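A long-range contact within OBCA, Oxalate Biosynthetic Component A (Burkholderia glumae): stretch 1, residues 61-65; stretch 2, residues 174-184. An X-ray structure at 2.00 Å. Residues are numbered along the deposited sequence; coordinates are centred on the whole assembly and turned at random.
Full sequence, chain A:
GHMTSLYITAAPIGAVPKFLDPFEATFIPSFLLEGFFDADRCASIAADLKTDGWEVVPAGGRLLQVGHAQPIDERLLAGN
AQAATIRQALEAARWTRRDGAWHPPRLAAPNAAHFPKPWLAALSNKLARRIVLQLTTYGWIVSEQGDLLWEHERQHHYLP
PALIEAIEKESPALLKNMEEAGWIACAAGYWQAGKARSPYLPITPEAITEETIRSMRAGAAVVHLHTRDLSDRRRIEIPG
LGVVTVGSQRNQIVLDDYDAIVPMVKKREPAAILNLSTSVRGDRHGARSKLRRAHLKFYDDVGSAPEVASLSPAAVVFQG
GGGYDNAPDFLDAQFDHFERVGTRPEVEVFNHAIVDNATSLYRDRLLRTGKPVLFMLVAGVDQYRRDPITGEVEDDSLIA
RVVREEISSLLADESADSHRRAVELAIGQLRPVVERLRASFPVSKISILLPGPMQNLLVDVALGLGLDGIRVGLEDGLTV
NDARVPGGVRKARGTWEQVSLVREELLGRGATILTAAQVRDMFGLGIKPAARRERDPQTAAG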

ATOM      1  N   GLY A  61       6.052 -28.065   6.965  1.00 38.27           N
ATOM      2  CA  GLY A  61       5.351 -26.893   7.469  1.00 35.50           C
ATOM      3  C   GLY A  61       4.606 -27.241   8.743  1.00 36.75           C
ATOM      4  O   GLY A  61       4.560 -28.412   9.126  1.00 30.39           O
ATOM      5  N   ARG A  62       4.047 -26.232   9.413  1.00 33.69           N
ATOM      6  CA  ARG A  62       3.136 -26.475  10.528  1.00 30.60           C
ATOM      7  C   ARG A  62       1.801 -25.779  10.272  1.00 32.71           C
ATOM      8  O   ARG A  62       1.757 -24.667   9.719  1.00 30.83           O
ATOM      9  CB  ARG A  62       3.732 -26.016  11.868  1.00 28.97           C
ATOM     10  CG  ARG A  62       4.993 -26.754  12.316  1.00 33.11           C
ATOM     11  CD  ARG A  62       4.700 -28.202  12.716  1.00 31.77           C
ATOM     12  NE  ARG A  62       5.911 -28.913  13.123  1.00 34.52           N
ATOM     13  CZ  ARG A  62       6.799 -29.444  12.284  1.00 38.77           C
ATOM     14  NH1 ARG A  62       6.637 -29.350  10.966  1.00 37.05           N
ATOM     15  NH2 ARG A  62       7.860 -30.077  12.765  1.00 39.37           N
ATOM     16  N   LEU A  63       0.716 -26.445  10.662  1.00 29.62           N
ATOM     17  CA  LEU A  63      -0.630 -25.915  10.460  1.00 32.10           C
ATOM     18  C   LEU A  63      -1.362 -25.880  11.782  1.00 28.56           C
ATOM     19  O   LEU A  63      -1.404 -26.884  12.501  1.00 31.01           O
ATOM     20  CB  LEU A  63      -1.414 -26.781   9.463  1.00 28.67           C
ATOM     21  CG  LEU A  63      -2.915 -26.488   9.296  1.00 33.42           C
ATOM     22  CD1 LEU A  63      -3.147 -25.151   8.596  1.00 30.09           C
ATOM     23  CD2 LEU A  63      -3.621 -27.608   8.534  1.00 33.67           C
ATOM     24  N   LEU A  64      -1.903 -24.714  12.121  1.00 28.56           N
ATOM     25  CA  LEU A  64      -2.796 -24.588  13.258  1.00 29.11           C
ATOM     26  C   LEU A  64      -4.218 -24.482  12.712  1.00 36.96           C
ATOM     27  O   LEU A  64      -4.563 -23.502  12.034  1.00 32.75           O
ATOM     28  CB  LEU A  64      -2.449 -23.346  14.103  1.00 26.63           C
ATOM     29  CG  LEU A  64      -3.316 -23.154  15.357  1.00 28.24           C
ATOM     30  CD1 LEU A  64      -3.223 -24.397  16.263  1.00 31.72           C
ATOM     31  CD2 LEU A  64      -2.953 -21.868  16.125  1.00 26.61           C
ATOM     32  N   GLN A  65      -5.041 -25.483  13.008  1.00 30.80           N
ATOM     33  CA  GLN A  65      -6.356 -25.578  12.389  1.00 34.07           C
ATOM     34  C   GLN A  65      -7.461 -25.853  13.406  1.00 38.84           C
ATOM     35  O   GLN A  65      -7.332 -26.736  14.254  1.00 36.54           O
ATOM     36  CB  GLN A  65      -6.319 -26.647  11.293  1.00 41.52           C
ATOM     37  CG  GLN A  65      -7.547 -27.535  11.198  1.00 49.08           C
ATOM     38  CD  GLN A  65      -7.493 -28.455   9.986  1.00 44.93           C
ATOM     39  OE1 GLN A  65      -6.434 -28.973   9.629  1.00 48.62           O
ATOM     40  NE2 GLN A  65      -8.635 -28.654   9.347  1.00 44.54           N
TER
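Stretch 2, residues 174-184: LLKNMEEAGWI

The strongest link between the two stretches is a salt bridge. The carboxylate of E179, on the last turns of a helix that enters stretch 2 from earlier in the chain, receives two hydrogen bonds on one oxygen: R62 NE lies 2.9 Å from E179 OE2, and R62 NH2 lies 3.0 Å from the same atom. The carboxylate oxygen sits near the guanidinium plane, at its edge, where the N-H bonds point. A third nitrogen turns back on its own stretch, R62 NH1 donating to G61 O at 2.9 Å, so the guanidinium is held in place from two directions. Arginine suits this position because its long chain, with chi1 and chi2 both m, carries two donors across to the helix and leaves a third for G61.

Beyond the helix, stretch 2 turns through roughly a right angle into an extended segment that pairs antiparallel with stretch 1. L63 and I184 form a hydrogen-bonded pair, with CA atoms 5.1 Å apart: L63 N donates to I184 O at 2.8 Å, and I184 N donates to L63 O at 2.9 Å. Two CA-H...O contacts flank these bonds, R62 CA to I184 O at 3.2 Å and W183 CA to L63 O at 3.5 Å. The side chains of L63 and I184 lie on the same face of the sheet, and branched I184 is well suited to an extended backbone.

The turn between helix and strand depends on G182. Its phi of 115° closes a Schellman motif, in which G182 N bonds to E179 O at 3.0 Å and W183 N to M178 O at 3.0 Å. A CB here would be jammed against the preceding carbonyl oxygen and would also come within 3.3 Å of L64 CD1, so glycine fits on both counts. Water 1 continues the pairing back to the turn, accepting from Q65 N at 2.8 Å and donating to G182 O at 2.8 Å.

Apolar packing completes the contact. L64 points its CA-to-CB bond toward stretch 2 and lays CB over one face of the W183 indole, 3.5 Å from the centroid of the six-membered ring and only 4° off its normal, a CH-pi contact. A broad, flat ring offers such a surface to an aliphatic chain, and both residues are buried. R62 O approaches the edge of the same ring, 3.8 Å from W183 CE3. Farther back along the helix, L175 brings CD1 to 3.8 Å from R62 NE, placing a methyl group beside the arginine that E179 holds.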

ATOM      1  N   LEU A 174      10.836 -23.940  21.286  1.00 30.87           N
ATOM      2  CA  LEU A 174       9.692 -23.177  20.781  1.00 31.49           C
ATOM      3  C   LEU A 174       8.867 -24.063  19.850  1.00 27.74           C
ATOM      4  O   LEU A 174       7.636 -24.090  19.933  1.00 28.42           O
ATOM      5  CB  LEU A 174      10.138 -21.891  20.065  1.00 25.51           C
ATOM      6  CG  LEU A 174       8.986 -21.140  19.377  1.00 26.54           C
ATOM      7  CD1 LEU A 174       7.855 -20.874  20.365  1.00 27.93           C
ATOM      8  CD2 LEU A 174       9.473 -19.843  18.738  1.00 26.38           C
ATOM      9  N   LEU A 175       9.546 -24.798  18.971  1.00 28.91           N
ATOM     10  CA  LEU A 175       8.841 -25.701  18.060  1.00 30.60           C
ATOM     11  C   LEU A 175       8.011 -26.701  18.859  1.00 29.68           C
ATOM     12  O   LEU A 175       6.836 -26.943  18.546  1.00 28.40           O
ATOM     13  CB  LEU A 175       9.816 -26.402  17.108  1.00 32.87           C
ATOM     14  CG  LEU A 175       9.198 -27.253  15.987  1.00 37.97           C
ATOM     15  CD1 LEU A 175       7.986 -26.564  15.348  1.00 38.13           C
ATOM     16  CD2 LEU A 175      10.240 -27.603  14.914  1.00 35.99           C
ATOM     17  N   LYS A 176       8.605 -27.249  19.921  1.00 30.13           N
ATOM     18  CA  LYS A 176       7.870 -28.147  20.800  1.00 28.46           C
ATOM     19  C   LYS A 176       6.670 -27.464  21.469  1.00 29.03           C
ATOM     20  O   LYS A 176       5.578 -28.031  21.495  1.00 28.89           O
ATOM     21  CB  LYS A 176       8.800 -28.795  21.843  1.00 33.71           C
ATOM     22  CG  LYS A 176       9.700 -29.906  21.260  1.00 33.58           C
ATOM     23  CD  LYS A 176       8.846 -31.056  20.709  1.00 34.61           C
ATOM     24  CE  LYS A 176       9.686 -32.245  20.239  1.00 47.92           C
ATOM     25  NZ  LYS A 176       8.867 -33.510  20.230  1.00 47.19           N
ATOM     26  N   ASN A 177       6.869 -26.265  22.018  1.00 27.80           N
ATOM     27  CA  ASN A 177       5.752 -25.508  22.590  1.00 29.80           C
ATOM     28  C   ASN A 177       4.632 -25.299  21.563  1.00 28.20           C
ATOM     29  O   ASN A 177       3.441 -25.361  21.888  1.00 27.93           O
ATOM     30  CB  ASN A 177       6.209 -24.131  23.076  1.00 26.56           C
ATOM     31  CG  ASN A 177       7.137 -24.201  24.282  1.00 35.19           C
ATOM     32  OD1 ASN A 177       7.309 -25.257  24.894  1.00 33.90           O
ATOM     33  ND2 ASN A 177       7.736 -23.063  24.627  1.00 31.84           N
ATOM     34  N   MET A 178       5.029 -25.036  20.325  1.00 29.30           N
ATOM     35  CA  MET A 178       4.061 -24.820  19.255  1.00 29.76           C
ATOM     36  C   MET A 178       3.275 -26.098  18.962  1.00 29.12           C
ATOM     37  O   MET A 178       2.047 -26.075  18.810  1.00 27.07           O
ATOM     38  CB  MET A 178       4.778 -24.325  17.992  1.00 28.27           C
ATOM     39  CG  MET A 178       5.239 -22.864  18.081  1.00 26.80           C
ATOM     40  SD  MET A 178       6.322 -22.401  16.715  1.00 30.73           S
ATOM     41  CE  MET A 178       5.237 -22.646  15.305  1.00 33.94           C
ATOM     42  N   GLU A 179       3.984 -27.218  18.880  1.00 26.57           N
ATOM     43  CA  GLU A 179       3.315 -28.480  18.599  1.00 29.46           C
ATOM     44  C   GLU A 179       2.361 -28.856  19.728  1.00 29.96           C
ATOM     45  O   GLU A 179       1.276 -29.373  19.475  1.00 31.38           O
ATOM     46  CB  GLU A 179       4.338 -29.573  18.277  1.00 30.81           C
ATOM     47  CG  GLU A 179       4.996 -29.318  16.928  1.00 33.54           C
ATOM     48  CD  GLU A 179       6.278 -30.091  16.719  1.00 37.64           C
ATOM     49  OE1 GLU A 179       6.797 -30.679  17.691  1.00 36.67           O
ATOM     50  OE2 GLU A 179       6.775 -30.096  15.575  1.00 35.51           O
ATOM     51  N   GLU A 180       2.736 -28.554  20.968  1.00 30.78           N
ATOM     52  CA  GLU A 180       1.835 -28.814  22.093  1.00 32.87           C
ATOM     53  C   GLU A 180       0.615 -27.901  22.012  1.00 32.58           C
ATOM     54  O   GLU A 180      -0.474 -28.246  22.478  1.00 29.20           O
ATOM     55  CB  GLU A 180       2.548 -28.609  23.430  1.00 35.91           C
ATOM     56  CG  GLU A 180       1.686 -28.984  24.627  1.00 46.02           C
ATOM     57  CD  GLU A 180       2.221 -28.452  25.946  1.00 55.57           C
ATOM     58  OE1 GLU A 180       3.413 -28.079  26.006  1.00 60.34           O
ATOM     59  OE2 GLU A 180       1.445 -28.404  26.925  1.00 55.57           O
ATOM     60  N   ALA A 181       0.801 -26.728  21.412  1.00 32.06           N
ATOM     61  CA  ALA A 181      -0.297 -25.779  21.244  1.00 30.94           C
ATOM     62  C   ALA A 181      -1.197 -26.159  20.065  1.00 32.12           C
ATOM     63  O   ALA A 181      -2.239 -25.540  19.847  1.00 36.06           O
ATOM     64  CB  ALA A 181       0.243 -24.358  21.077  1.00 33.03           C
ATOM     65  N   GLY A 182      -0.795 -27.163  19.292  1.00 32.99           N
ATOM     66  CA  GLY A 182      -1.646 -27.650  18.219  1.00 34.07           C
ATOM     67  C   GLY A 182      -1.114 -27.456  16.816  1.00 32.36           C
ATOM     68  O   GLY A 182      -1.769 -27.855  15.848  1.00 36.32           O
ATOM     69  N   TRP A 183       0.061 -26.848  16.683  1.00 31.62           N
ATOM     70  CA  TRP A 183       0.671 -26.729  15.363  1.00 28.62           C
ATOM     71  C   TRP A 183       1.090 -28.120  14.885  1.00 35.08           C
ATOM     72  O   TRP A 183       1.891 -28.795  15.538  1.00 34.21           O
ATOM     73  CB  TRP A 183       1.864 -25.766  15.380  1.00 27.42           C
ATOM     74  CG  TRP A 183       1.458 -24.330  15.610  1.00 29.04           C
ATOM     75  CD1 TRP A 183       1.302 -23.697  16.810  1.00 28.03           C
ATOM     76  CD2 TRP A 183       1.158 -23.355  14.601  1.00 29.87           C
ATOM     77  NE1 TRP A 183       0.925 -22.389  16.606  1.00 28.77           N
ATOM     78  CE2 TRP A 183       0.828 -22.158  15.259  1.00 30.61           C
ATOM     79  CE3 TRP A 183       1.138 -23.383  13.204  1.00 31.52           C
ATOM     80  CZ2 TRP A 183       0.471 -20.995  14.559  1.00 30.79           C
ATOM     81  CZ3 TRP A 183       0.781 -22.232  12.513  1.00 28.18           C
ATOM     82  CH2 TRP A 183       0.456 -21.059  13.188  1.00 30.00           C
ATOM     83  N   ILE A 184       0.546 -28.549  13.750  1.00 32.71           N
ATOM     84  CA  ILE A 184       0.760 -29.922  13.284  1.00 35.71           C
ATOM     85  C   ILE A 184       1.613 -29.962  12.019  1.00 35.09           C
ATOM     86  O   ILE A 184       1.449 -29.137  11.113  1.00 32.00           O
ATOM     87  CB  ILE A 184      -0.591 -30.655  13.064  1.00 36.57           C
ATOM     88  CG1 ILE A 184      -1.332 -30.787  14.395  1.00 39.20           C
ATOM     89  CG2 ILE A 184      -0.389 -32.029  12.467  1.00 41.64           C
ATOM     90  CD1 ILE A 184      -2.496 -31.758  14.345  1.00 53.32           C
TER
HETATM   91  O   HOH W   1      -3.907 -27.826  14.050  1.00 35.83           O